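Local coordinates for protein GCN5-related N-acetyltransferase (Brucella abortus, PDB 7N1L) that probably transfers an acetyl group from acetyl-coenzyme A to an amine, as a dimeric GCN5-related N-acetyltransferase with no firmly established substrate, at residues 89-94 and 135-140; 103-108 and 141-146. One frame throughout, in Å; residues are numbered along the deposited sequence.

Contact 1: 89-94 and 135-140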
ATOM      1  N   VAL A  89      -5.118   5.845 -13.257  1.00 28.76           N
ATOM      2  CA  VAL A  89      -4.373   4.963 -12.366  1.00 28.65           C
ATOM      3  C   VAL A  89      -4.274   5.662 -11.018  1.00 28.89           C
ATOM      4  O   VAL A  89      -3.952   6.855 -10.955  1.00 30.12           O
ATOM      5  CB  VAL A  89      -2.977   4.572 -12.911  1.00 25.35           C
ATOM      6  CG1 VAL A  89      -2.098   5.775 -13.143  1.00 27.39           C
ATOM      7  CG2 VAL A  89      -2.296   3.607 -11.957  1.00 28.18           C
ATOM      8  N   ILE A  90      -4.590   4.924  -9.949  1.00 27.80           N
ATOM      9  CA  ILE A  90      -4.521   5.396  -8.567  1.00 27.89           C
ATOM     10  C   ILE A  90      -3.246   4.857  -7.937  1.00 29.37           C
ATOM     11  O   ILE A  90      -2.981   3.648  -8.000  1.00 26.12           O
ATOM     12  CB  ILE A  90      -5.754   4.938  -7.767  1.00 29.02           C
ATOM     13  CG1 ILE A  90      -7.040   5.511  -8.377  1.00 27.96           C
ATOM     14  CG2 ILE A  90      -5.634   5.352  -6.292  1.00 26.82           C
ATOM     15  CD1 ILE A  90      -8.323   4.865  -7.820  1.00 24.70           C
ATOM     16  N   PHE A  91      -2.456   5.739  -7.317  1.00 29.69           N
ATOM     17  CA  PHE A  91      -1.175   5.329  -6.754  1.00 25.82           C
ATOM     18  C   PHE A  91      -0.904   6.024  -5.436  1.00 28.35           C
ATOM     19  O   PHE A  91      -1.402   7.121  -5.175  1.00 28.01           O
ATOM     20  CB  PHE A  91      -0.020   5.619  -7.709  1.00 27.32           C
ATOM     21  CG  PHE A  91       0.235   7.074  -7.958  1.00 26.98           C
ATOM     22  CD1 PHE A  91      -0.520   7.775  -8.897  1.00 29.80           C
ATOM     23  CD2 PHE A  91       1.280   7.733  -7.326  1.00 28.84           C
ATOM     24  CE1 PHE A  91      -0.257   9.123  -9.165  1.00 27.16           C
ATOM     25  CE2 PHE A  91       1.542   9.075  -7.584  1.00 24.09           C
ATOM     26  CZ  PHE A  91       0.774   9.763  -8.504  1.00 27.46           C
ATOM     27  N   TYR A  92      -0.035   5.394  -4.637  1.00 27.74           N
ATOM     28  CA  TYR A  92       0.370   5.920  -3.347  1.00 25.47           C
ATOM     29  C   TYR A  92       1.866   6.171  -3.365  1.00 26.73           C
ATOM     30  O   TYR A  92       2.634   5.352  -3.869  1.00 30.61           O
ATOM     31  CB  TYR A  92      -0.009   4.961  -2.213  1.00 27.24           C
ATOM     32  CG  TYR A  92      -1.419   4.469  -2.383  1.00 26.90           C
ATOM     33  CD1 TYR A  92      -2.478   5.349  -2.330  1.00 28.91           C
ATOM     34  CD2 TYR A  92      -1.695   3.134  -2.522  1.00 28.11           C
ATOM     35  CE1 TYR A  92      -3.769   4.934  -2.509  1.00 27.68           C
ATOM     36  CE2 TYR A  92      -2.991   2.703  -2.680  1.00 31.34           C
ATOM     37  CZ  TYR A  92      -4.028   3.618  -2.681  1.00 29.51           C
ATOM     38  OH  TYR A  92      -5.347   3.211  -2.822  1.00 32.48           O
ATOM     39  N   ASP A  93       2.274   7.316  -2.852  1.00 25.33           N
ATOM     40  CA  ASP A  93       3.687   7.641  -2.664  1.00 28.90           C
ATOM     41  C   ASP A  93       3.988   7.309  -1.198  1.00 28.37           C
ATOM     42  O   ASP A  93       3.642   8.076  -0.297  1.00 30.20           O
ATOM     43  CB  ASP A  93       3.965   9.107  -2.994  1.00 23.18           C
ATOM     44  CG  ASP A  93       5.459   9.467  -2.910  1.00 27.90           C
ATOM     45  OD1 ASP A  93       6.230   8.710  -2.284  1.00 28.89           O
ATOM     46  OD2 ASP A  93       5.869  10.543  -3.405  1.00 27.10           O
ATOM     47  N   LEU A  94       4.588   6.163  -0.965  1.00 24.04           N
ATOM     48  CA  LEU A  94       4.712   5.593   0.374  1.00 27.73           C
ATOM     49  C   LEU A  94       6.157   5.544   0.850  1.00 27.05           C
ATOM     50  O   LEU A  94       7.081   5.424   0.043  1.00 28.43           O
ATOM     51  CB  LEU A  94       4.137   4.175   0.440  1.00 24.53           C
ATOM     52  CG  LEU A  94       2.640   4.044   0.226  1.00 24.71           C
ATOM     53  CD1 LEU A  94       2.238   2.590   0.202  1.00 25.07           C
ATOM     54  CD2 LEU A  94       1.880   4.798   1.313  1.00 28.42           C
ATOM     55  N   ARG A 135      10.349  11.624  -7.129  1.00 32.94           N
ATOM     56  CA  ARG A 135       9.808  11.185  -5.856  1.00 33.87           C
ATOM     57  C   ARG A 135      10.792  10.400  -4.996  1.00 33.08           C
ATOM     58  O   ARG A 135      10.430  10.034  -3.880  1.00 34.02           O
ATOM     59  CB  ARG A 135       8.553  10.332  -6.083  1.00 32.70           C
ATOM     60  CG  ARG A 135       7.426  11.025  -6.865  1.00 34.24           C
ATOM     61  CD  ARG A 135       6.845  12.262  -6.135  1.00 32.99           C
ATOM     62  NE  ARG A 135       5.720  12.810  -6.879  1.00 29.35           N
ATOM     63  CZ  ARG A 135       4.449  12.529  -6.623  1.00 32.63           C
ATOM     64  NH1 ARG A 135       4.101  11.773  -5.584  1.00 24.12           N
ATOM     65  NH2 ARG A 135       3.503  12.981  -7.450  1.00 29.02           N
ATOM     66  N   SER A 136      12.028  10.167  -5.462  1.00 32.60           N
ATOM     67  CA  SER A 136      12.997   9.264  -4.800  1.00 33.29           C
ATOM     68  C   SER A 136      12.421   7.866  -4.597  1.00 30.74           C
ATOM     69  O   SER A 136      12.515   7.277  -3.517  1.00 34.09           O
ATOM     70  CB  SER A 136      13.506   9.817  -3.464  1.00 33.37           C
ATOM     71  OG  SER A 136      14.329  10.939  -3.670  1.00 43.39           O
ATOM     72  N   TRP A 137      11.800   7.339  -5.637  1.00 31.67           N
ATOM     73  CA  TRP A 137      11.318   5.970  -5.599  1.00 31.45           C
ATOM     74  C   TRP A 137      12.452   5.014  -5.921  1.00 32.84           C
ATOM     75  O   TRP A 137      13.180   5.216  -6.896  1.00 30.43           O
ATOM     76  CB  TRP A 137      10.185   5.758  -6.592  1.00 31.60           C
ATOM     77  CG  TRP A 137       8.937   6.363  -6.114  1.00 33.03           C
ATOM     78  CD1 TRP A 137       8.693   6.861  -4.855  1.00 30.32           C
ATOM     79  CD2 TRP A 137       7.751   6.586  -6.879  1.00 30.98           C
ATOM     80  NE1 TRP A 137       7.412   7.370  -4.793  1.00 30.36           N
ATOM     81  CE2 TRP A 137       6.817   7.224  -6.025  1.00 29.68           C
ATOM     82  CE3 TRP A 137       7.394   6.331  -8.213  1.00 30.43           C
ATOM     83  CZ2 TRP A 137       5.529   7.577  -6.457  1.00 29.67           C
ATOM     84  CZ3 TRP A 137       6.116   6.685  -8.646  1.00 30.82           C
ATOM     85  CH2 TRP A 137       5.199   7.298  -7.772  1.00 33.85           C
ATOM     86  N   SER A 138      12.628   4.010  -5.059  1.00 30.48           N
ATOM     87  CA  SER A 138      13.456   2.855  -5.377  1.00 33.82           C
ATOM     88  C   SER A 138      12.696   1.818  -6.191  1.00 33.00           C
ATOM     89  O   SER A 138      13.321   0.944  -6.798  1.00 36.98           O
ATOM     90  CB  SER A 138      13.996   2.203  -4.101  1.00 36.02           C
ATOM     91  OG  SER A 138      12.934   1.662  -3.340  1.00 38.50           O
ATOM     92  N   LYS A 139      11.366   1.858  -6.168  1.00 32.49           N
ATOM     93  CA  LYS A 139      10.574   0.893  -6.915  1.00 32.77           C
ATOM     94  C   LYS A 139       9.149   1.400  -7.091  1.00 30.70           C
ATOM     95  O   LYS A 139       8.690   2.304  -6.396  1.00 30.56           O
ATOM     96  CB  LYS A 139      10.555  -0.479  -6.230  1.00 34.03           C
ATOM     97  CG  LYS A 139      10.043  -0.492  -4.792  1.00 32.09           C
ATOM     98  CD  LYS A 139      10.194  -1.910  -4.222  1.00 36.04           C
ATOM     99  CE  LYS A 139       9.703  -2.021  -2.791  1.00 40.89           C
ATOM    100  NZ  LYS A 139      10.684  -1.492  -1.791  1.00 41.44           N
ATOM    101  N   LEU A 140       8.442   0.739  -7.999  1.00 29.21           N
ATOM    102  CA  LEU A 140       7.014   0.894  -8.192  1.00 26.58           C
ATOM    103  C   LEU A 140       6.391  -0.489  -8.039  1.00 29.58           C
ATOM    104  O   LEU A 140       6.760  -1.415  -8.762  1.00 29.49           O
ATOM    105  CB  LEU A 140       6.721   1.480  -9.567  1.00 28.28           C
ATOM    106  CG  LEU A 140       5.278   1.586  -9.988  1.00 26.29           C
ATOM    107  CD1 LEU A 140       4.524   2.364  -8.954  1.00 28.08           C
ATOM    108  CD2 LEU A 140       5.212   2.299 -11.389  1.00 30.39           C
TER
HETATM  109  O   HOH W   1       8.045  11.499  -2.833  1.00 31.06           O

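Contact 2: 103-108 and 141-146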
ATOM      1  N   ALA A 103       8.599   4.578  -2.204  1.00 29.93           N
ATOM      2  CA  ALA A 103       8.184   3.696  -3.279  1.00 31.43           C
ATOM      3  C   ALA A 103       6.762   4.062  -3.688  1.00 28.23           C
ATOM      4  O   ALA A 103       5.986   4.574  -2.880  1.00 26.32           O
ATOM      5  CB  ALA A 103       8.253   2.215  -2.861  1.00 30.03           C
ATOM      6  N   GLY A 104       6.435   3.825  -4.964  1.00 29.45           N
ATOM      7  CA  GLY A 104       5.067   3.995  -5.442  1.00 26.56           C
ATOM      8  C   GLY A 104       4.294   2.686  -5.419  1.00 27.42           C
ATOM      9  O   GLY A 104       4.846   1.613  -5.649  1.00 31.77           O
ATOM     10  N   GLN A 105       2.988   2.768  -5.183  1.00 25.04           N
ATOM     11  CA  GLN A 105       2.172   1.561  -5.114  1.00 25.70           C
ATOM     12  C   GLN A 105       0.884   1.804  -5.881  1.00 26.89           C
ATOM     13  O   GLN A 105       0.191   2.793  -5.623  1.00 25.72           O
ATOM     14  CB  GLN A 105       1.870   1.161  -3.670  1.00 22.84           C
ATOM     15  CG  GLN A 105       0.956  -0.080  -3.529  1.00 27.32           C
ATOM     16  CD  GLN A 105       0.688  -0.444  -2.062  1.00 24.33           C
ATOM     17  OE1 GLN A 105       1.587  -0.364  -1.245  1.00 21.04           O
ATOM     18  NE2 GLN A 105      -0.543  -0.825  -1.737  1.00 23.21           N
ATOM     19  N   VAL A 106       0.612   0.933  -6.860  1.00 26.99           N
ATOM     20  CA  VAL A 106      -0.585   0.984  -7.697  1.00 26.16           C
ATOM     21  C   VAL A 106      -1.461  -0.215  -7.359  1.00 26.40           C
ATOM     22  O   VAL A 106      -1.040  -1.366  -7.528  1.00 28.10           O
ATOM     23  CB  VAL A 106      -0.238   0.955  -9.194  1.00 28.66           C
ATOM     24  CG1 VAL A 106      -1.517   0.841 -10.020  1.00 25.60           C
ATOM     25  CG2 VAL A 106       0.574   2.163  -9.595  1.00 27.40           C
ATOM     26  N   ASP A 107      -2.693   0.045  -6.964  1.00 23.66           N
ATOM     27  CA  ASP A 107      -3.671  -1.006  -6.732  1.00 24.92           C
ATOM     28  C   ASP A 107      -4.787  -1.000  -7.759  1.00 25.59           C
ATOM     29  O   ASP A 107      -5.594  -1.930  -7.777  1.00 27.10           O
ATOM     30  CB  ASP A 107      -4.284  -0.869  -5.322  1.00 30.26           C
ATOM     31  CG  ASP A 107      -3.260  -1.107  -4.191  1.00 30.75           C
ATOM     32  OD1 ASP A 107      -2.200  -1.695  -4.425  1.00 30.66           O
ATOM     33  OD2 ASP A 107      -3.504  -0.657  -3.064  1.00 37.89           O
ATOM     34  N   HIS A 108      -4.912   0.062  -8.549  1.00 27.01           N
ATOM     35  CA  HIS A 108      -6.078   0.219  -9.402  1.00 28.18           C
ATOM     36  C   HIS A 108      -5.699   0.931 -10.686  1.00 28.65           C
ATOM     37  O   HIS A 108      -5.182   2.053 -10.657  1.00 27.22           O
ATOM     38  CB  HIS A 108      -7.174   1.013  -8.680  1.00 30.04           C
ATOM     39  CG  HIS A 108      -7.493   0.504  -7.310  1.00 28.76           C
ATOM     40  ND1 HIS A 108      -8.230  -0.642  -7.095  1.00 30.06           N
ATOM     41  CD2 HIS A 108      -7.158   0.975  -6.084  1.00 29.03           C
ATOM     42  CE1 HIS A 108      -8.355  -0.841  -5.794  1.00 29.86           C
ATOM     43  NE2 HIS A 108      -7.706   0.119  -5.161  1.00 28.87           N
ATOM     44  N   VAL A 141       5.554  -0.657  -7.018  1.00 26.06           N
ATOM     45  CA  VAL A 141       4.851  -1.901  -6.771  1.00 24.48           C
ATOM     46  C   VAL A 141       3.508  -1.853  -7.488  1.00 24.65           C
ATOM     47  O   VAL A 141       2.726  -0.915  -7.292  1.00 26.36           O
ATOM     48  CB  VAL A 141       4.658  -2.116  -5.259  1.00 27.51           C
ATOM     49  CG1 VAL A 141       3.666  -3.249  -4.991  1.00 24.63           C
ATOM     50  CG2 VAL A 141       6.005  -2.368  -4.592  1.00 26.91           C
ATOM     51  N   LEU A 142       3.199  -2.896  -8.254  1.00 24.50           N
ATOM     52  CA  LEU A 142       1.952  -2.970  -8.996  1.00 25.45           C
ATOM     53  C   LEU A 142       1.165  -4.169  -8.508  1.00 25.07           C
ATOM     54  O   LEU A 142       1.607  -5.310  -8.682  1.00 27.37           O
ATOM     55  CB  LEU A 142       2.199  -3.086 -10.503  1.00 26.31           C
ATOM     56  CG  LEU A 142       3.150  -2.081 -11.179  1.00 28.32           C
ATOM     57  CD1 LEU A 142       3.470  -2.513 -12.598  1.00 23.99           C
ATOM     58  CD2 LEU A 142       2.557  -0.685 -11.159  1.00 24.85           C
ATOM     59  N   ASN A 143      -0.013  -3.918  -7.946  1.00 23.22           N
ATOM     60  CA  ASN A 143      -0.894  -4.968  -7.447  1.00 24.88           C
ATOM     61  C   ASN A 143      -2.094  -5.119  -8.382  1.00 25.65           C
ATOM     62  O   ASN A 143      -2.822  -4.157  -8.628  1.00 27.51           O
ATOM     63  CB  ASN A 143      -1.338  -4.645  -6.017  1.00 26.17           C
ATOM     64  CG  ASN A 143      -0.168  -4.691  -5.022  1.00 24.03           C
ATOM     65  OD1 ASN A 143       0.649  -5.614  -5.060  1.00 24.54           O
ATOM     66  ND2 ASN A 143      -0.059  -3.674  -4.183  1.00 22.24           N
ATOM     67  N   ALA A 144      -2.317  -6.324  -8.882  1.00 24.87           N
ATOM     68  CA  ALA A 144      -3.388  -6.566  -9.830  1.00 27.87           C
ATOM     69  C   ALA A 144      -4.496  -7.376  -9.176  1.00 31.69           C
ATOM     70  O   ALA A 144      -4.250  -8.510  -8.728  1.00 31.53           O
ATOM     71  CB  ALA A 144      -2.867  -7.299 -11.072  1.00 27.04           C
ATOM     72  N   PRO A 145      -5.723  -6.864  -9.123  1.00 30.46           N
ATOM     73  CA  PRO A 145      -6.817  -7.672  -8.588  1.00 33.52           C
ATOM     74  C   PRO A 145      -7.046  -8.882  -9.470  1.00 34.03           C
ATOM     75  O   PRO A 145      -6.612  -8.926 -10.625  1.00 33.37           O
ATOM     76  CB  PRO A 145      -8.015  -6.712  -8.635  1.00 36.92           C
ATOM     77  CG  PRO A 145      -7.711  -5.813  -9.806  1.00 29.88           C
ATOM     78  CD  PRO A 145      -6.212  -5.603  -9.727  1.00 31.21           C
ATOM     79  N   ARG A 146      -7.712  -9.890  -8.902  1.00 35.40           N
ATOM     80  CA  ARG A 146      -8.050 -11.074  -9.689  1.00 35.56           C
ATOM     81  C   ARG A 146      -9.020 -10.709 -10.798  1.00 37.36           C
ATOM     82  O   ARG A 146      -8.909 -11.205 -11.926  1.00 40.11           O
ATOM     83  CB  ARG A 146      -8.644 -12.166  -8.802  1.00 39.08           C
ATOM     84  CG  ARG A 146      -8.660 -13.524  -9.468  1.00 43.48           C
ATOM     85  CD  ARG A 146      -9.607 -14.469  -8.756  1.00 49.12           C
ATOM     86  NE  ARG A 146     -10.943 -13.885  -8.690  1.00 54.72           N
ATOM     87  CZ  ARG A 146     -11.932 -14.180  -9.526  1.00 57.16           C
ATOM     88  NH1 ARG A 146     -11.785 -15.092 -10.480  1.00 57.40           N
ATOM     89  NH2 ARG A 146     -13.095 -13.543  -9.408  1.00 57.41           N
TER

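Contact 1: 89-94 and 135-140
Across the contact the carboxylate of D93 meets W137 at OD1 and R135 at OD2. W137 NE1 donates to D93 OD1 over 3.1 Å in a nearly straight bond (176° at the hydrogen); the acceptor lies in the indole plane, yet the indole reaches the oxygen from above the carboxylate, the two planes standing 82° apart. R102 also salt-bridges OD1. R135 NH1 makes a salt bridge to D93 OD2, also 3.1 Å, on the anti side and somewhat tilted from the carboxylate plane, with the oxygen in the guanidinium plane. With CG anti to the backbone N (chi1 -176°), the D93 carboxylate reaches toward the end of helix 132-135, where both donors lie. Deeper in, the F91 ring crosses the indole at about a right angle, with F91 CD2 4.0 Å from W137 CH2, while R135 CB rests on one indole face near its rim. In the second shell E75 salt-bridges R135 NH1, and L128 of helix 120-129 packs on both F91 and W137. S136 closes the helix with a Schellman motif; the chain runs through W137, turns a corner at S138 and continues as the chain's edge strand: a helix-to-strand junction pinned to the central GNAT sheet.

Contact 2: 103-108 and 141-146
D107 OD1 is gripped by two side-chain amides, one from its own strand and one from across the contact. N143 ND2 donates to D107 OD1 over 2.9 Å, nearly straight at 171° and with the acceptor in the amide plane; the two side chains run side by side, pointing the same way. Q105 NE2 reaches the same carboxylate from within strand 101-111 by a forked, more bent pair of bonds to the syn side of both oxygens, 3.3 Å from D107 OD1 and 3.2 Å from D107 OD2. The fully extended Q105 chain, with CG anti to the backbone N (chi1 178°), spans the distance along the strand to D107.

Beneath these groups lies a parallel pairing of the two strands, whose axes are 13° from parallel. V141 N bonds to G104 O at 2.7 Å, V141 O receives V106 N at 2.8 Å, and N143 N gives to V106 O at 2.8 Å. There the pairing stops and the strands diverge, H108 CA and A144 CA being 7.3 Å apart, as in the GNAT fold, where such a splay typically receives the pantetheine arm of acetyl-coenzyme A. On the face opposite Q105 and V141, V106 and L142 lie alongside each other, L142 CD2 being 3.8 Å from V106 CB, and Y155 of helix 150-158 packs over both.

The amides also look outward: Q105 NE2 bonds to Q105 OE1 of the second subunit, and N143 OD1 to S166 OG of that subunit. The amides that fix the position and rotation of the D107 carboxylate thus tie it to the dimer interface.

The two contacts, with centres about 10 Å apart, share the mixed sheet of the GNAT fold. Strand 84-96 runs antiparallel to strand 101-111, which in turn pairs in parallel with strand 137-144, so 103-108 lies between the partners of contact 1 within the sheet. Backbone bonds such as Y92 N to Q105 O (2.8 Å) join them directly. Along the chain the segments alternate, 89-94, 103-108, 135-140, 141-146; helices 120-129 and 132-135 make the connection from strand 101-111 to the parallel strand 137-144, a beta-alpha-beta crossover. Contact 1 ties down the entry to that strand and contact 2 its continuation to the probable cofactor splay, while the strand extends the sheet into the second subunit.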